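Local coordinates for RavA (Legionella pneumophila str. Paris, PDB 6WO6), which is an effector of the bacterium Legionella pneumophila, probably acting during host cell invasion, at residues I134-A139 / I201-L206. The protein carries 2 engineered substitutions. Numbering follows the deposited sequence.
Sequences IALRLA and IEFASL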
# COMPACT_ATOMS: atom_id res chain seq x y z
N ILE A 134 -6.89 3.22 5.27
CA ILE A 134 -6.25 2.96 6.55
C ILE A 134 -5.30 1.78 6.45
O ILE A 134 -4.21 1.79 7.03
CB ILE A 134 -7.30 2.75 7.65
CG1 ILE A 134 -8.16 4.00 7.83
CG2 ILE A 134 -6.63 2.39 8.97
CD1 ILE A 134 -9.27 3.85 8.86
N ALA A 135 -5.69 0.74 5.70
CA ALA A 135 -4.80 -0.40 5.52
C ALA A 135 -3.53 0.01 4.78
O ALA A 135 -2.43 -0.43 5.14
CB ALA A 135 -5.53 -1.52 4.78
N LEU A 136 -3.66 0.86 3.76
CA LEU A 136 -2.49 1.37 3.05
C LEU A 136 -1.59 2.16 3.98
O LEU A 136 -0.36 2.00 3.98
CB LEU A 136 -2.93 2.22 1.87
CG LEU A 136 -1.81 2.87 1.05
CD1 LEU A 136 -1.25 1.89 0.03
CD2 LEU A 136 -2.29 4.14 0.38
N ARG A 137 -2.18 3.04 4.80
CA ARG A 137 -1.38 3.85 5.72
C ARG A 137 -0.64 2.97 6.72
O ARG A 137 0.55 3.20 7.00
CB ARG A 137 -2.28 4.85 6.44
CG ARG A 137 -1.51 5.90 7.23
CD ARG A 137 -1.09 7.06 6.34
NE ARG A 137 -0.09 7.91 6.98
CZ ARG A 137 -0.36 8.78 7.94
NH1 ARG A 137 -1.60 8.93 8.40
NH2 ARG A 137 0.62 9.51 8.47
N LEU A 138 -1.32 1.97 7.27
CA LEU A 138 -0.68 1.08 8.23
C LEU A 138 0.43 0.27 7.58
O LEU A 138 1.50 0.09 8.18
CB LEU A 138 -1.72 0.15 8.87
CG LEU A 138 -2.76 0.80 9.78
CD1 LEU A 138 -3.68 -0.25 10.39
CD2 LEU A 138 -2.09 1.63 10.87
N ALA A 139 0.21 -0.21 6.36
CA ALA A 139 1.28 -0.91 5.65
C ALA A 139 2.46 0.01 5.37
O ALA A 139 3.61 -0.44 5.37
CB ALA A 139 0.75 -1.50 4.34
N ILE A 201 -3.54 -4.19 -7.03
CA ILE A 201 -4.20 -3.03 -7.61
C ILE A 201 -4.78 -2.14 -6.52
O ILE A 201 -4.64 -0.91 -6.55
CB ILE A 201 -5.27 -3.47 -8.62
CG1 ILE A 201 -4.61 -4.14 -9.83
CG2 ILE A 201 -6.13 -2.29 -9.05
CD1 ILE A 201 -5.59 -4.70 -10.83
N GLU A 202 -5.45 -2.75 -5.53
CA GLU A 202 -6.08 -1.97 -4.46
C GLU A 202 -5.06 -1.15 -3.68
O GLU A 202 -5.39 -0.06 -3.20
CB GLU A 202 -6.84 -2.90 -3.51
CG GLU A 202 -8.33 -3.02 -3.80
CD GLU A 202 -9.05 -3.93 -2.81
OE1 GLU A 202 -8.36 -4.55 -1.97
OE2 GLU A 202 -10.29 -4.02 -2.88
N PHE A 203 -3.84 -1.65 -3.54
CA PHE A 203 -2.80 -1.00 -2.76
C PHE A 203 -1.60 -0.64 -3.63
O PHE A 203 -0.45 -0.79 -3.22
CB PHE A 203 -2.36 -1.87 -1.59
CG PHE A 203 -3.47 -2.21 -0.63
CD1 PHE A 203 -3.91 -1.27 0.30
CD2 PHE A 203 -4.08 -3.45 -0.66
CE1 PHE A 203 -4.94 -1.58 1.18
CE2 PHE A 203 -5.10 -3.77 0.22
CZ PHE A 203 -5.53 -2.83 1.14
N ALA A 204 -1.86 -0.13 -4.84
CA ALA A 204 -0.80 0.13 -5.81
C ALA A 204 0.20 1.18 -5.32
O ALA A 204 1.35 1.16 -5.76
CB ALA A 204 -1.40 0.56 -7.14
N SER A 205 -0.22 2.08 -4.43
CA SER A 205 0.70 3.09 -3.91
C SER A 205 1.90 2.45 -3.23
O SER A 205 2.98 3.05 -3.19
CB SER A 205 -0.02 4.01 -2.93
OG SER A 205 -1.21 4.53 -3.50
N LEU A 206 1.74 1.23 -2.70
CA LEU A 206 2.85 0.53 -2.06
C LEU A 206 4.00 0.25 -3.02
O LEU A 206 5.13 0.03 -2.56
CB LEU A 206 2.36 -0.78 -1.45
CG LEU A 206 1.45 -0.66 -0.23
CD1 LEU A 206 1.14 -2.03 0.34
CD2 LEU A 206 2.11 0.23 0.81
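A buried, mainly apolar contact near the centre of this elongated chain joins helix 131-141 to the turn that follows helix 197-202. The nearest CA atoms are those of L136 and F203, 6.3 Å apart. F203 is the first residue after helix 197-202 to leave helical geometry (phi/psi -119°/42°), and its CG lies anti to the carbonyl carbon. The ring reaches helix 131-141 through CE1, 3.6 Å from A135 CB, and through CD1, whose neighbour L136 CB (4.0 Å) lies at the edge in the ring plane. In this all-helical fold the chain then tightens into a 3-10 turn, closed by the bond from L206 N to F203 O (3.0 Å), and S205 and L206 are thereby brought to the same helix. L136, with CG anti to its backbone N (chi1 178°), extends into them: its CD1 touches both L206 CG (3.7 Å) and S205 CB (3.8 Å), while CD2 adds a looser contact with S205. The two leucines pass alongside each other in opposite directions, and L206 continues to A139, its CD1 4.1 Å from A139 CB. Helix 162-181 packs against both partners, through V167 on A135 and through A170 on A139 and F203.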